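Local coordinates for outer membrane porin protein 32 (Delftia acidovorans, PDB 2FGQ) that forms trimeric, anion-selective channels through the bacterial outer membrane, at residues S3-A15 against G28-R42. Numbering follows the deposited sequence.
With CA (calcium ion), chain C; SO4 (sulfate ion), chain G.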
ATOM      1  N   SER A   3      18.657  10.420  12.788  1.00 29.22           N
ATOM      2  CA  SER A   3      17.999  11.085  11.633  1.00 27.79           C
ATOM      3  C   SER A   3      17.065  10.076  10.940  1.00 25.97           C
ATOM      4  O   SER A   3      17.292   8.863  11.069  1.00 24.71           O
ATOM      5  CB  SER A   3      19.067  11.570  10.650  1.00 28.46           C
ATOM      6  OG  SER A   3      19.822  10.504  10.091  1.00 33.27           O
ATOM      7  N   VAL A   4      16.007  10.581  10.290  1.00 23.29           N
ATOM      8  CA  VAL A   4      15.115   9.766   9.404  1.00 21.06           C
ATOM      9  C   VAL A   4      15.097  10.384   7.996  1.00 18.82           C
ATOM     10  O   VAL A   4      14.897  11.604   7.834  1.00 20.88           O
ATOM     11  CB  VAL A   4      13.678   9.686   9.912  1.00 21.49           C
ATOM     12  CG1 VAL A   4      12.794   8.964   8.955  1.00 22.90           C
ATOM     13  CG2 VAL A   4      13.644   8.966  11.299  1.00 21.85           C
ATOM     14  N   THR A   5      15.358   9.541   6.994  1.00 15.03           N
ATOM     15  CA  THR A   5      15.525   9.952   5.621  1.00 15.22           C
ATOM     16  C   THR A   5      14.480   9.298   4.744  1.00 14.58           C
ATOM     17  O   THR A   5      14.336   8.087   4.751  1.00 14.22           O
ATOM     18  CB  THR A   5      16.927   9.511   5.145  1.00 15.78           C
ATOM     19  OG1 THR A   5      17.939  10.171   5.909  1.00 20.32           O
ATOM     20  CG2 THR A   5      17.165   9.966   3.725  1.00 20.45           C
ATOM     21  N   LEU A   6      13.768  10.113   3.976  1.00 13.93           N
ATOM     22  CA  LEU A   6      12.883   9.646   2.937  1.00 14.47           C
ATOM     23  C   LEU A   6      13.715   9.629   1.668  1.00 14.28           C
ATOM     24  O   LEU A   6      14.397  10.599   1.370  1.00 16.20           O
ATOM     25  CB  LEU A   6      11.760  10.635   2.736  1.00 17.16           C
ATOM     26  CG  LEU A   6      10.932  10.455   1.473  1.00 20.21           C
ATOM     27  CD1 LEU A   6      10.040   9.276   1.678  1.00 21.18           C
ATOM     28  CD2 LEU A   6      10.164  11.740   1.232  1.00 24.65           C
ATOM     29  N   PHE A   7      13.644   8.549   0.913  1.00 12.89           N
ATOM     30  CA  PHE A   7      14.425   8.444  -0.313  1.00 12.43           C
ATOM     31  C   PHE A   7      13.654   7.659  -1.367  1.00 11.28           C
ATOM     32  O   PHE A   7      12.683   6.972  -1.077  1.00 10.99           O
ATOM     33  CB  PHE A   7      15.779   7.769  -0.048  1.00 13.53           C
ATOM     34  CG  PHE A   7      15.652   6.338   0.382  1.00 13.73           C
ATOM     35  CD1 PHE A   7      15.447   6.014   1.720  1.00 14.69           C
ATOM     36  CD2 PHE A   7      15.742   5.304  -0.562  1.00 14.87           C
ATOM     37  CE1 PHE A   7      15.317   4.696   2.105  1.00 14.37           C
ATOM     38  CE2 PHE A   7      15.630   3.977  -0.172  1.00 14.85           C
ATOM     39  CZ  PHE A   7      15.418   3.676   1.158  1.00 15.66           C
ATOM     40  N   GLY A   8      14.163   7.681  -2.597  1.00 10.83           N
ATOM     41  CA  GLY A   8      13.558   6.894  -3.633  1.00 11.41           C
ATOM     42  C   GLY A   8      14.204   7.091  -4.968  1.00 10.71           C
ATOM     43  O   GLY A   8      15.164   7.853  -5.135  1.00 11.86           O
ATOM     44  N   ILE A   9      13.664   6.334  -5.912  1.00 10.94           N
ATOM     45  CA  ILE A   9      14.053   6.384  -7.316  1.00 10.72           C
ATOM     46  C   ILE A   9      12.817   6.154  -8.154  1.00 11.36           C
ATOM     47  O   ILE A   9      12.095   5.201  -7.946  1.00 11.14           O
ATOM     48  CB  ILE A   9      15.131   5.310  -7.714  1.00 11.08           C
ATOM     49  CG1 ILE A   9      16.360   5.383  -6.818  1.00 11.38           C
ATOM     50  CG2 ILE A   9      15.489   5.459  -9.177  1.00 12.91           C
ATOM     51  CD1 ILE A   9      17.423   4.348  -7.118  1.00 14.14           C
ATOM     52  N   VAL A  10      12.603   7.015  -9.146  1.00 10.82           N
ATOM     53  CA  VAL A  10      11.631   6.719 -10.193  1.00 10.91           C
ATOM     54  C   VAL A  10      12.426   6.550 -11.503  1.00 10.86           C
ATOM     55  O   VAL A  10      13.060   7.492 -11.986  1.00 11.12           O
ATOM     56  CB  VAL A  10      10.529   7.779 -10.354  1.00 11.46           C
ATOM     57  CG1 VAL A  10       9.545   7.306 -11.385  1.00 12.15           C
ATOM     58  CG2 VAL A  10       9.835   8.032  -9.047  1.00 12.52           C
ATOM     59  N   ASP A  11      12.383   5.347 -12.026  1.00  9.66           N
ATOM     60  CA  ASP A  11      13.080   4.965 -13.256  1.00  9.28           C
ATOM     61  C   ASP A  11      11.997   4.393 -14.170  1.00  9.45           C
ATOM     62  O   ASP A  11      11.391   3.353 -13.872  1.00  9.25           O
ATOM     63  CB  ASP A  11      14.173   3.946 -12.943  1.00 10.69           C
ATOM     64  CG  ASP A  11      14.871   3.427 -14.162  1.00 12.53           C
ATOM     65  OD1 ASP A  11      14.206   3.235 -15.220  1.00 12.00           O
ATOM     66  OD2 ASP A  11      16.089   3.135 -14.106  1.00 13.93           O
ATOM     67  N   THR A  12      11.712   5.132 -15.247  1.00  8.67           N
ATOM     68  CA  THR A  12      10.663   4.777 -16.196  1.00  9.39           C
ATOM     69  C   THR A  12      11.224   4.896 -17.597  1.00  9.28           C
ATOM     70  O   THR A  12      12.037   5.779 -17.881  1.00 11.07           O
ATOM     71  CB  THR A  12       9.431   5.666 -15.952  1.00 10.26           C
ATOM     72  OG1 THR A  12       8.969   5.426 -14.629  1.00 10.82           O
ATOM     73  CG2 THR A  12       8.252   5.305 -16.826  1.00 10.09           C
ATOM     74  N   ASN A  13      10.779   3.986 -18.455  1.00 10.14           N
ATOM     75  CA  ASN A  13      11.375   3.849 -19.784  1.00 10.00           C
ATOM     76  C   ASN A  13      10.323   3.545 -20.848  1.00 11.29           C
ATOM     77  O   ASN A  13       9.191   3.195 -20.566  1.00 10.42           O
ATOM     78  CB  ASN A  13      12.500   2.767 -19.814  1.00 10.95           C
ATOM     79  CG  ASN A  13      12.029   1.412 -19.266  1.00 10.63           C
ATOM     80  OD1 ASN A  13      11.056   0.826 -19.782  1.00 11.28           O
ATOM     81  ND2 ASN A  13      12.722   0.890 -18.236  1.00 11.77           N
ATOM     82  N   VAL A  14      10.744   3.673 -22.094  1.00 11.39           N
ATOM     83  CA  VAL A  14      10.101   2.994 -23.197  1.00 12.99           C
ATOM     84  C   VAL A  14      10.944   1.752 -23.510  1.00 12.46           C
ATOM     85  O   VAL A  14      12.164   1.785 -23.443  1.00 12.78           O
ATOM     86  CB  VAL A  14       9.933   3.919 -24.425  1.00 14.38           C
ATOM     87  CG1 VAL A  14       9.428   3.161 -25.596  1.00 18.89           C
ATOM     88  CG2 VAL A  14       8.978   5.058 -24.094  1.00 14.91           C
ATOM     89  N   ALA A  15      10.262   0.676 -23.839  1.00 11.95           N
ATOM     90  CA  ALA A  15      10.931  -0.562 -24.139  1.00 11.95           C
ATOM     91  C   ALA A  15      10.270  -1.324 -25.272  1.00 12.03           C
ATOM     92  O   ALA A  15       9.104  -1.146 -25.561  1.00 12.60           O
ATOM     93  CB  ALA A  15      11.089  -1.453 -22.885  1.00 12.55           C
ATOM     94  N   GLY A  28       6.238  -0.677 -25.212  1.00 11.71           N
ATOM     95  CA  GLY A  28       5.454  -0.085 -24.145  1.00 12.01           C
ATOM     96  C   GLY A  28       6.217   0.836 -23.249  1.00 10.94           C
ATOM     97  O   GLY A  28       7.372   1.176 -23.515  1.00 11.26           O
ATOM     98  N   LEU A  29       5.554   1.218 -22.155  1.00 10.30           N
ATOM     99  CA  LEU A  29       6.160   2.032 -21.114  1.00  9.46           C
ATOM    100  C   LEU A  29       6.476   1.051 -19.987  1.00  9.40           C
ATOM    101  O   LEU A  29       5.571   0.416 -19.478  1.00 10.32           O
ATOM    102  CB  LEU A  29       5.224   3.148 -20.639  1.00 10.01           C
ATOM    103  CG  LEU A  29       5.956   4.229 -19.819  1.00  9.27           C
ATOM    104  CD1 LEU A  29       6.699   5.161 -20.768  1.00 12.73           C
ATOM    105  CD2 LEU A  29       5.022   4.965 -18.914  1.00  9.84           C
ATOM    106  N   GLY A  30       7.721   0.932 -19.617  1.00 10.57           N
ATOM    107  CA  GLY A  30       8.150   0.068 -18.546  1.00 10.05           C
ATOM    108  C   GLY A  30       8.926   0.816 -17.486  1.00  9.72           C
ATOM    109  O   GLY A  30       8.932   2.033 -17.414  1.00 10.15           O
ATOM    110  N   THR A  31       9.557   0.056 -16.595  1.00  8.90           N
ATOM    111  CA  THR A  31      10.235   0.630 -15.447  1.00  9.63           C
ATOM    112  C   THR A  31      11.565  -0.002 -15.167  1.00 10.43           C
ATOM    113  O   THR A  31      11.859  -1.128 -15.621  1.00 10.25           O
ATOM    114  CB  THR A  31       9.346   0.525 -14.173  1.00 10.32           C
ATOM    115  OG1 THR A  31       9.120  -0.864 -13.828  1.00 11.50           O
ATOM    116  CG2 THR A  31       7.994   1.220 -14.362  1.00 11.41           C
ATOM    117  N   SER A  32      12.378   0.722 -14.392  1.00  9.98           N
ATOM    118  CA  SER A  32      13.478   0.112 -13.677  1.00 11.40           C
ATOM    119  C   SER A  32      14.522  -0.500 -14.616  1.00 11.58           C
ATOM    120  O   SER A  32      15.008  -1.618 -14.408  1.00 12.69           O
ATOM    121  CB  SER A  32      12.906  -0.877 -12.661  1.00 11.76           C
ATOM    122  OG  SER A  32      12.148  -0.198 -11.679  1.00 11.77           O
ATOM    123  N   GLY A  33      14.923   0.276 -15.624  1.00 11.63           N
ATOM    124  CA  GLY A  33      15.915  -0.171 -16.590  1.00 12.15           C
ATOM    125  C   GLY A  33      17.348   0.016 -16.153  1.00 12.67           C
ATOM    126  O   GLY A  33      18.206  -0.750 -16.579  1.00 14.44           O
ATOM    127  N   ALA A  34      17.618   1.051 -15.360  1.00 12.12           N
ATOM    128  CA  ALA A  34      18.969   1.381 -14.869  1.00 12.69           C
ATOM    129  C   ALA A  34      19.103   1.100 -13.356  1.00 13.02           C
ATOM    130  O   ALA A  34      20.103   0.570 -12.905  1.00 13.99           O
ATOM    131  CB  ALA A  34      19.324   2.819 -15.185  1.00 13.46           C
ATOM    132  N   SER A  35      18.093   1.447 -12.569  1.00 12.19           N
ATOM    133  CA  SER A  35      18.010   1.069 -11.145  1.00 12.36           C
ATOM    134  C   SER A  35      16.587   0.715 -10.839  1.00 11.87           C
ATOM    135  O   SER A  35      15.668   1.288 -11.422  1.00 12.54           O
ATOM    136  CB  SER A  35      18.421   2.224 -10.248  1.00 13.10           C
ATOM    137  OG  SER A  35      19.760   2.626 -10.453  1.00 16.20           O
ATOM    138  N   THR A  36      16.377  -0.183  -9.900  1.00 11.73           N
ATOM    139  CA  THR A  36      15.012  -0.478  -9.507  1.00 12.06           C
ATOM    140  C   THR A  36      14.350   0.718  -8.842  1.00 12.15           C
ATOM    141  O   THR A  36      14.876   1.298  -7.907  1.00 12.16           O
ATOM    142  CB  THR A  36      14.952  -1.713  -8.613  1.00 12.41           C
ATOM    143  OG1 THR A  36      15.595  -2.821  -9.276  1.00 15.18           O
ATOM    144  CG2 THR A  36      13.505  -2.109  -8.318  1.00 14.07           C
ATOM    145  N   SER A  37      13.189   1.077  -9.363  1.00  9.56           N
ATOM    146  CA  SER A  37      12.397   2.158  -8.789  1.00  9.58           C
ATOM    147  C   SER A  37      11.941   1.777  -7.403  1.00 10.05           C
ATOM    148  O   SER A  37      11.586   0.635  -7.163  1.00 11.61           O
ATOM    149  CB  SER A  37      11.157   2.466  -9.624  1.00 10.34           C
ATOM    150  OG  SER A  37      11.441   2.768 -10.950  1.00 11.08           O
ATOM    151  N   ARG A  38      11.986   2.742  -6.500  1.00  8.89           N
ATOM    152  CA  ARG A  38      11.708   2.452  -5.097  1.00  8.77           C
ATOM    153  C   ARG A  38      11.298   3.677  -4.330  1.00  9.47           C
ATOM    154  O   ARG A  38      11.540   4.812  -4.750  1.00  9.64           O
ATOM    155  CB  ARG A  38      12.983   1.846  -4.452  1.00 10.37           C
ATOM    156  CG  ARG A  38      14.099   2.848  -4.219  1.00 10.88           C
ATOM    157  CD  ARG A  38      15.489   2.217  -4.044  1.00 11.92           C
ATOM    158  NE  ARG A  38      15.919   1.614  -5.282  1.00 12.20           N
ATOM    159  CZ  ARG A  38      17.087   1.022  -5.468  1.00 12.93           C
ATOM    160  NH1 ARG A  38      17.939   0.872  -4.453  1.00 13.96           N
ATOM    161  NH2 ARG A  38      17.413   0.572  -6.672  1.00 13.50           N
ATOM    162  N   LEU A  39      10.722   3.419  -3.159  1.00 10.12           N
ATOM    163  CA  LEU A  39      10.342   4.459  -2.195  1.00  9.54           C
ATOM    164  C   LEU A  39      10.633   3.870  -0.816  1.00 10.43           C
ATOM    165  O   LEU A  39      10.247   2.764  -0.556  1.00 10.07           O
ATOM    166  CB  LEU A  39       8.881   4.855  -2.350  1.00 10.58           C
ATOM    167  CG  LEU A  39       8.366   5.860  -1.321  1.00 12.25           C
ATOM    168  CD1 LEU A  39       9.018   7.198  -1.484  1.00 13.92           C
ATOM    169  CD2 LEU A  39       6.870   6.013  -1.496  1.00 13.27           C
ATOM    170  N   GLY A  40      11.347   4.607   0.020  1.00  9.39           N
ATOM    171  CA  GLY A  40      11.722   4.102   1.323  1.00 10.58           C
ATOM    172  C   GLY A  40      11.940   5.159   2.363  1.00 11.26           C
ATOM    173  O   GLY A  40      12.063   6.359   2.092  1.00 11.10           O
ATOM    174  N   LEU A  41      12.005   4.664   3.599  1.00 10.21           N
ATOM    175  CA  LEU A  41      12.321   5.458   4.757  1.00 12.14           C
ATOM    176  C   LEU A  41      13.370   4.696   5.527  1.00 11.69           C
ATOM    177  O   LEU A  41      13.225   3.506   5.710  1.00 12.15           O
ATOM    178  CB  LEU A  41      11.085   5.604   5.630  1.00 13.84           C
ATOM    179  CG  LEU A  41       9.895   6.369   5.064  1.00 20.58           C
ATOM    180  CD1 LEU A  41       9.386   5.924   3.722  1.00 29.99           C
ATOM    181  CD2 LEU A  41       8.748   6.326   6.049  1.00 23.21           C
ATOM    182  N   ARG A  42      14.377   5.389   6.018  1.00 11.54           N
ATOM    183  CA  ARG A  42      15.393   4.758   6.849  1.00 11.87           C
ATOM    184  C   ARG A  42      15.853   5.686   7.917  1.00 11.35           C
ATOM    185  O   ARG A  42      15.752   6.902   7.819  1.00 14.08           O
ATOM    186  CB  ARG A  42      16.564   4.298   6.001  1.00 13.15           C
ATOM    187  CG  ARG A  42      17.252   5.400   5.268  1.00 15.35           C
ATOM    188  CD  ARG A  42      18.375   4.872   4.283  1.00 20.60           C
ATOM    189  NE  ARG A  42      18.936   5.996   3.527  1.00 25.77           N
ATOM    190  CZ  ARG A  42      19.108   6.079   2.202  1.00 33.54           C
ATOM    191  NH1 ARG A  42      18.846   5.079   1.351  1.00 34.72           N
ATOM    192  NH2 ARG A  42      19.617   7.199   1.718  1.00 36.49           N
TER
HETATM  193 CA    CA C 501       3.700  -0.964 -18.956  1.00 10.48          CA
HETATM  194  S   SO4 G 601      20.669  -0.401  -6.325  1.00 71.87           S
HETATM  195  O1  SO4 G 601      20.498   0.634  -7.380  1.00 71.27           O
HETATM  196  O2  SO4 G 601      22.019  -1.076  -6.487  1.00 70.45           O
HETATM  197  O3  SO4 G 601      20.496   0.224  -4.962  1.00 71.61           O
HETATM  198  O4  SO4 G 601      19.591  -1.404  -6.437  1.00 72.40           O
HETATM  199  O   HOH W   1      18.624   8.552   8.107  1.00 28.80           O
HETATM  200  O   HOH W   2       8.838   3.641 -12.170  1.00 10.30           O
HETATM  201  O   HOH W   3       2.133  -2.276 -17.580  1.00 13.53           O
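The ring of F7 lies between R42 and G40. Over the centre of one face sits NH1 of R42, the guanidinium nearly parallel to the ring (18°) in a cation-pi stack, R42 CZ 4.0 Å from the F7 centroid; against the other, offset toward the rim, G40 CA makes a CH-pi contact, and CD of R38 meets the edge. CG of F7 stands between its backbone N and carbonyl carbon (chi1 65°), which swings the ring over the neighbouring strand, where a CB on G40 would strike it. The guanidinium of R38 has CD1 of I9 over one face, 3.6 Å from R38 NE. In its plane, NE and NH2 both grip the carbonyl O of T36, while R38 NH1 and NH2 donate to O3 (2.7 Å) and O4 of a sulfate, probably from the crystallisation liquor. A leucine in place of R38 would probably leave T36 O without these two donors and the anion without the arginine's hydrogen bonds and charge. The strand is interrupted at S32-S37, where S37 OG accepts from D11 N (2.9 Å) and the loop wraps the D11 carboxylate: OD2 takes A34 N (2.9 Å) on the syn side and S35 N (3.0 Å) on the anti side, both from one face of its plane, while G33 N meets OD1 from above it (3.1 Å). OD1 also hydrogen-bonds the Y289 hydroxyl. L29 O binds calcium with D64, G309, and N136 and E158 of a neighbouring subunit. F7 over G40 is the aromatic-glycine pairing of antiparallel sheets, here in the porin barrel's first hairpin, whose interrupted second strand brings T36 to D-malate.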